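Local coordinates for cellulose biosynthesis protein BcsG (Salmonella typhimurium LT2, PDB 5OLT) that is required for cellulose biosynthesis, the chain here being the zinc-binding extramembrane domain of a membrane protein of the alkaline phosphatase family, at residues 139-149 / 209-218. Residues are numbered along the deposited sequence; the frame is centred on the assembly and turned at random.
Sequences LGFTQHLMMDH and RSATFFNLLP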
ATOM      1  N   LEU A 139      15.520 -12.196  -7.754  1.00 17.39           N
ATOM      2  CA  LEU A 139      15.346 -12.214  -9.208  1.00 16.86           C
ATOM      3  C   LEU A 139      16.165 -11.143  -9.919  1.00 17.67           C
ATOM      4  O   LEU A 139      15.946 -10.909 -11.121  1.00 22.43           O
ATOM      5  CB  LEU A 139      13.864 -12.055  -9.556  1.00 17.36           C
ATOM      6  CG  LEU A 139      12.964 -13.227  -9.163  1.00 17.14           C
ATOM      7  CD1 LEU A 139      11.501 -12.807  -9.280  1.00 20.44           C
ATOM      8  CD2 LEU A 139      13.221 -14.463 -10.007  1.00 18.59           C
ATOM      9  N   GLY A 140      17.088 -10.495  -9.199  1.00 16.89           N
ATOM     10  CA  GLY A 140      18.040  -9.565  -9.809  1.00 18.12           C
ATOM     11  C   GLY A 140      17.637  -8.102  -9.751  1.00 16.01           C
ATOM     12  O   GLY A 140      18.275  -7.251 -10.402  1.00 19.21           O
ATOM     13  N   PHE A 141      16.596  -7.770  -8.974  1.00 14.88           N
ATOM     14  CA  PHE A 141      16.241  -6.361  -8.811  1.00 13.55           C
ATOM     15  C   PHE A 141      17.071  -5.732  -7.689  1.00 15.17           C
ATOM     16  O   PHE A 141      17.004  -6.185  -6.526  1.00 19.20           O
ATOM     17  CB  PHE A 141      14.757  -6.183  -8.461  1.00 13.35           C
ATOM     18  CG  PHE A 141      13.800  -6.527  -9.571  1.00 12.79           C
ATOM     19  CD1 PHE A 141      13.545  -7.858  -9.935  1.00 12.43           C
ATOM     20  CD2 PHE A 141      13.098  -5.507 -10.235  1.00 13.73           C
ATOM     21  CE1 PHE A 141      12.634  -8.169 -10.938  1.00 12.62           C
ATOM     22  CE2 PHE A 141      12.193  -5.828 -11.249  1.00 13.83           C
ATOM     23  CZ  PHE A 141      11.965  -7.156 -11.611  1.00 13.54           C
ATOM     24  N   THR A 142      17.804  -4.675  -8.010  1.00 13.82           N
ATOM     25  CA  THR A 142      18.555  -3.895  -7.038  0.70 14.27           C
ATOM     26  C   THR A 142      17.543  -3.253  -6.077  1.00 15.61           C
ATOM     27  O   THR A 142      16.545  -2.702  -6.533  1.00 17.61           O
ATOM     28  CB  THR A 142      19.351  -2.827  -7.801  0.70 16.51           C
ATOM     29  OG1 THR A 142      20.293  -3.495  -8.652  0.70 20.00           O
ATOM     30  CG2 THR A 142      20.142  -1.913  -6.875  0.70 16.68           C
ATOM     31  N   GLN A 143      17.805  -3.295  -4.785  1.00 13.48           N
ATOM     32  CA  GLN A 143      16.898  -2.758  -3.773  1.00 13.10           C
ATOM     33  C   GLN A 143      17.333  -1.376  -3.339  1.00 14.90           C
ATOM     34  O   GLN A 143      18.515  -1.111  -3.131  1.00 17.63           O
ATOM     35  CB  GLN A 143      16.912  -3.724  -2.579  1.00 17.11           C
ATOM     36  CG  GLN A 143      15.939  -3.425  -1.456  1.00 21.07           C
ATOM     37  CD  GLN A 143      16.086  -4.474  -0.362  1.00 22.84           C
ATOM     38  OE1 GLN A 143      16.782  -4.261   0.654  1.00 29.67           O
ATOM     39  NE2 GLN A 143      15.486  -5.627  -0.588  1.00 23.13           N
ATOM     40  N   HIS A 144      16.369  -0.455  -3.240  0.80 13.99           N
ATOM     41  CA  HIS A 144      16.652   0.906  -2.793  0.80 12.43           C
ATOM     42  C   HIS A 144      15.628   1.301  -1.751  0.80 11.07           C
ATOM     43  O   HIS A 144      14.447   0.934  -1.851  0.80 12.11           O
ATOM     44  CB  HIS A 144      16.610   1.942  -3.936  0.80 14.12           C
ATOM     45  CG  HIS A 144      17.634   1.726  -5.014  0.80 17.19           C
ATOM     46  ND1 HIS A 144      18.976   1.949  -4.815  0.80 17.86           N
ATOM     47  CD2 HIS A 144      17.498   1.404  -6.325  0.80 19.97           C
ATOM     48  CE1 HIS A 144      19.632   1.724  -5.941  0.80 19.25           C
ATOM     49  NE2 HIS A 144      18.759   1.378  -6.871  0.80 20.92           N
ATOM     50  N   LEU A 145      16.089   2.079  -0.788  1.00 11.76           N
ATOM     51  CA  LEU A 145      15.232   2.671   0.231  1.00 11.77           C
ATOM     52  C   LEU A 145      15.424   4.169   0.143  1.00 12.43           C
ATOM     53  O   LEU A 145      16.538   4.651   0.209  1.00 13.53           O
ATOM     54  CB  LEU A 145      15.682   2.154   1.587  1.00 12.89           C
ATOM     55  CG  LEU A 145      15.001   2.770   2.801  1.00 14.38           C
ATOM     56  CD1 LEU A 145      13.492   2.481   2.776  1.00 15.63           C
ATOM     57  CD2 LEU A 145      15.662   2.222   4.067  1.00 17.62           C
ATOM     58  N   MET A 146      14.299   4.876   0.057  0.70 11.23           N
ATOM     59  CA  MET A 146      14.274   6.295  -0.136  0.70 11.43           C
ATOM     60  C   MET A 146      13.235   6.869   0.796  0.70 10.86           C
ATOM     61  O   MET A 146      12.154   6.259   0.973  0.70 11.24           O
ATOM     62  CB  MET A 146      13.858   6.534  -1.593  0.70 14.71           C
ATOM     63  CG  MET A 146      14.036   7.934  -2.082  0.70 16.63           C
ATOM     64  SD  MET A 146      14.130   7.906  -3.887  0.70 14.16           S
ATOM     65  CE  MET A 146      12.431   7.789  -4.381  0.70 13.00           C
ATOM     66  N   MET A 147      13.512   8.048   1.367  0.70 10.20           N
ATOM     67  CA  MET A 147      12.482   8.723   2.183  0.70 10.47           C
ATOM     68  C   MET A 147      12.571  10.214   1.958  0.70  9.98           C
ATOM     69  O   MET A 147      13.638  10.735   1.551  0.70 11.75           O
ATOM     70  CB  MET A 147      12.654   8.426   3.686  0.70 11.29           C
ATOM     71  CG  MET A 147      12.528   6.953   4.032  0.70 12.01           C
ATOM     72  SD  MET A 147      12.416   6.633   5.796  0.70 13.21           S
ATOM     73  CE  MET A 147      12.398   4.827   5.759  0.70 16.15           C
ATOM     74  N   ASP A 148      11.478  10.924   2.243  1.00 10.26           N
ATOM     75  CA  ASP A 148      11.551  12.383   2.250  1.00  9.82           C
ATOM     76  C   ASP A 148      11.773  12.911   3.676  1.00 10.37           C
ATOM     77  O   ASP A 148      11.561  14.083   3.950  1.00 10.92           O
ATOM     78  CB  ASP A 148      10.350  13.022   1.550  1.00 10.01           C
ATOM     79  CG  ASP A 148       9.045  12.755   2.242  1.00 10.62           C
ATOM     80  OD1 ASP A 148       9.030  12.254   3.372  1.00 11.03           O
ATOM     81  OD2 ASP A 148       7.976  13.069   1.615  1.00 11.87           O
ATOM     82  N   HIS A 149      12.238  12.032   4.570  1.00 10.30           N
ATOM     83  CA  HIS A 149      12.482  12.398   5.954  1.00 10.85           C
ATOM     84  C   HIS A 149      13.535  11.451   6.503  1.00 11.85           C
ATOM     85  O   HIS A 149      13.944  10.511   5.824  1.00 12.27           O
ATOM     86  CB  HIS A 149      11.161  12.313   6.750  1.00 11.75           C
ATOM     87  CG  HIS A 149      10.592  10.930   6.853  1.00 10.47           C
ATOM     88  ND1 HIS A 149       9.883  10.283   5.857  1.00 12.26           N
ATOM     89  CD2 HIS A 149      10.659  10.061   7.890  1.00 10.12           C
ATOM     90  CE1 HIS A 149       9.531   9.077   6.292  1.00  9.86           C
ATOM     91  NE2 HIS A 149       9.988   8.926   7.528  1.00 14.86           N
ATOM     92  N   ARG A 209      17.429  -3.555 -13.581  1.00 22.55           N
ATOM     93  CA  ARG A 209      16.173  -3.707 -12.872  1.00 17.59           C
ATOM     94  C   ARG A 209      16.354  -3.382 -11.418  1.00 16.00           C
ATOM     95  O   ARG A 209      17.358  -3.718 -10.794  1.00 17.40           O
ATOM     96  CB  ARG A 209      15.441  -5.031 -13.126  1.00 25.87           C
ATOM     97  CG  ARG A 209      16.213  -6.249 -12.821  1.00 26.41           C
ATOM     98  CD  ARG A 209      15.463  -7.536 -13.114  1.00 20.89           C
ATOM     99  NE  ARG A 209      14.919  -7.896 -14.436  1.00 19.35           N
ATOM    100  CZ  ARG A 209      15.626  -8.352 -15.477  1.00 19.26           C
ATOM    101  NH1 ARG A 209      16.949  -8.376 -15.420  1.00 21.09           N
ATOM    102  NH2 ARG A 209      15.015  -8.744 -16.588  1.00 18.55           N
ATOM    103  N   SER A 210      15.372  -2.671 -10.892  1.00 13.56           N
ATOM    104  CA  SER A 210      15.478  -2.180  -9.518  1.00 13.65           C
ATOM    105  C   SER A 210      14.109  -2.093  -8.897  1.00 12.39           C
ATOM    106  O   SER A 210      13.116  -2.012  -9.589  1.00 12.24           O
ATOM    107  CB  SER A 210      16.161  -0.820  -9.451  1.00 14.58           C
ATOM    108  OG  SER A 210      15.328   0.209  -9.967  1.00 15.79           O
ATOM    109  N   ALA A 211      14.092  -2.083  -7.575  1.00 10.98           N
ATOM    110  CA  ALA A 211      12.849  -1.992  -6.804  1.00 10.07           C
ATOM    111  C   ALA A 211      13.136  -1.058  -5.657  1.00 10.10           C
ATOM    112  O   ALA A 211      14.043  -1.294  -4.868  1.00 11.39           O
ATOM    113  CB  ALA A 211      12.411  -3.358  -6.298  1.00 10.59           C
ATOM    114  N   THR A 212      12.348   0.011  -5.558  1.00  9.37           N
ATOM    115  CA  THR A 212      12.550   1.065  -4.587  1.00  9.19           C
ATOM    116  C   THR A 212      11.329   1.199  -3.695  1.00  9.19           C
ATOM    117  O   THR A 212      10.196   1.270  -4.184  1.00  9.91           O
ATOM    118  CB  THR A 212      12.805   2.412  -5.315  1.00 10.02           C
ATOM    119  OG1 THR A 212      13.977   2.272  -6.092  1.00 10.88           O
ATOM    120  CG2 THR A 212      13.000   3.544  -4.343  1.00 10.56           C
ATOM    121  N   PHE A 213      11.588   1.262  -2.382  1.00  9.46           N
ATOM    122  CA  PHE A 213      10.596   1.608  -1.379  1.00  8.91           C
ATOM    123  C   PHE A 213      10.801   3.052  -0.974  1.00  9.21           C
ATOM    124  O   PHE A 213      11.887   3.424  -0.484  1.00 10.05           O
ATOM    125  CB  PHE A 213      10.744   0.684  -0.164  1.00 10.03           C
ATOM    126  CG  PHE A 213       9.726   0.929   0.904  1.00 11.44           C
ATOM    127  CD1 PHE A 213       8.392   0.573   0.670  1.00 15.12           C
ATOM    128  CD2 PHE A 213      10.074   1.511   2.112  1.00 14.16           C
ATOM    129  CE1 PHE A 213       7.430   0.783   1.664  1.00 17.19           C
ATOM    130  CE2 PHE A 213       9.097   1.754   3.126  1.00 14.95           C
ATOM    131  CZ  PHE A 213       7.779   1.391   2.866  1.00 14.84           C
ATOM    132  N   PHE A 214       9.771   3.871  -1.185  1.00  9.13           N
ATOM    133  CA  PHE A 214       9.856   5.301  -0.910  1.00  9.15           C
ATOM    134  C   PHE A 214       8.773   5.689   0.098  1.00  8.88           C
ATOM    135  O   PHE A 214       7.590   5.505  -0.202  1.00  9.83           O
ATOM    136  CB  PHE A 214       9.673   6.062  -2.247  1.00  9.14           C
ATOM    137  CG  PHE A 214       9.634   7.584  -2.159  1.00  8.68           C
ATOM    138  CD1 PHE A 214      10.204   8.328  -1.092  1.00  9.04           C
ATOM    139  CD2 PHE A 214       9.007   8.304  -3.199  1.00  9.70           C
ATOM    140  CE1 PHE A 214      10.151   9.714  -1.069  1.00  9.54           C
ATOM    141  CE2 PHE A 214       8.976   9.702  -3.170  1.00  9.78           C
ATOM    142  CZ  PHE A 214       9.532  10.409  -2.114  1.00  9.32           C
ATOM    143  N   ASN A 215       9.169   6.188   1.283  1.00  8.49           N
ATOM    144  CA  ASN A 215       8.193   6.582   2.295  1.00  8.11           C
ATOM    145  C   ASN A 215       8.137   8.108   2.433  1.00  8.32           C
ATOM    146  O   ASN A 215       9.170   8.769   2.490  1.00  9.70           O
ATOM    147  CB  ASN A 215       8.496   5.918   3.654  1.00  9.67           C
ATOM    148  CG  ASN A 215       7.445   6.245   4.674  1.00  9.28           C
ATOM    149  OD1 ASN A 215       7.618   7.160   5.475  1.00  9.88           O
ATOM    150  ND2 ASN A 215       6.339   5.489   4.663  1.00  9.86           N
ATOM    151  N   LEU A 216       6.912   8.640   2.423  1.00  9.73           N
ATOM    152  CA  LEU A 216       6.639  10.080   2.373  1.00 10.17           C
ATOM    153  C   LEU A 216       5.819  10.550   3.558  1.00  9.22           C
ATOM    154  O   LEU A 216       4.731  10.036   3.790  1.00 10.64           O
ATOM    155  CB  LEU A 216       5.813  10.447   1.102  1.00 11.06           C
ATOM    156  CG  LEU A 216       6.473  10.227  -0.228  1.00 11.06           C
ATOM    157  CD1 LEU A 216       6.451   8.753  -0.584  1.00 12.45           C
ATOM    158  CD2 LEU A 216       5.749  11.029  -1.300  1.00 12.22           C
ATOM    159  N   LEU A 217       6.309  11.584   4.226  1.00  9.36           N
ATOM    160  CA  LEU A 217       5.706  12.131   5.431  1.00 11.50           C
ATOM    161  C   LEU A 217       4.988  13.513   5.342  1.00 10.31           C
ATOM    162  O   LEU A 217       4.538  14.001   6.380  1.00 11.34           O
ATOM    163  CB  LEU A 217       6.884  12.287   6.454  1.00 14.20           C
ATOM    164  CG  LEU A 217       6.545  12.216   7.927  1.00 16.41           C
ATOM    165  CD1 LEU A 217       6.009  10.824   8.272  1.00 21.34           C
ATOM    166  CD2 LEU A 217       7.775  12.542   8.769  1.00 21.58           C
ATOM    167  N   PRO A 218       4.848  14.150   4.148  1.00  9.22           N
ATOM    168  CA  PRO A 218       4.375  15.543   4.232  1.00  9.68           C
ATOM    169  C   PRO A 218       2.970  15.723   4.802  1.00  9.64           C
ATOM    170  O   PRO A 218       2.672  16.801   5.327  1.00 10.09           O
ATOM    171  CB  PRO A 218       4.439  16.020   2.783  1.00 10.55           C
ATOM    172  CG  PRO A 218       4.219  14.784   1.985  1.00  9.83           C
ATOM    173  CD  PRO A 218       5.003  13.726   2.740  1.00  9.02           C
TER
HETATM  174  O   HOH W   1      19.837  -5.127 -11.582  1.00 32.05           O
HETATM  175  O   HOH W   2      18.828  -8.018 -13.320  1.00 33.67           O
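T142 and A211 show how two parallel strands, 14° apart, are laced together: T142 N donates to R209 O, T142 O accepts from A211 N at 2.7 Å, and the alternation continues through H144, F213, M146 and N215 until D148 N reaches N215 O.

D148 OD1 then accepts from L217 N through the syn lone pair (2.9 Å) and from H149 ND1 (3.3 Å), which lies nearly along the C-O axis; two donors thus grip one oxygen, and the second bond restrains the imidazole. L217 CD2 lies over one face of that ring, offset toward the rim.

Aliphatic groups also lie over the F141 and F214 rings. R209 CD sits over the centre of F141, 3.7 Å from its centroid, while water joins R209 NH1 to G140 O. F214 is sandwiched between L216 CD1 and M146 CE; a bend at chi3 (80°) carries this methyl over the ring, with SD farther above in a Met-aromatic contact. On the opposite sheet face, L145 CD1 meets the F213 ring edge in plane; helix 156-162 covers L145, and helix 191-203 packs against M146.

N215 ND2 hydrogen-bonds to OE2 of zinc ligand E266, and the L217 side chain is about 5 Å from the metal. Strands 142-147 and 210-216 edge the mixed sheet of an alkaline phosphatase-like alpha/beta fold, whose parallel strands 60-66 and 259-265 lead into zinc ligands C67 and E266.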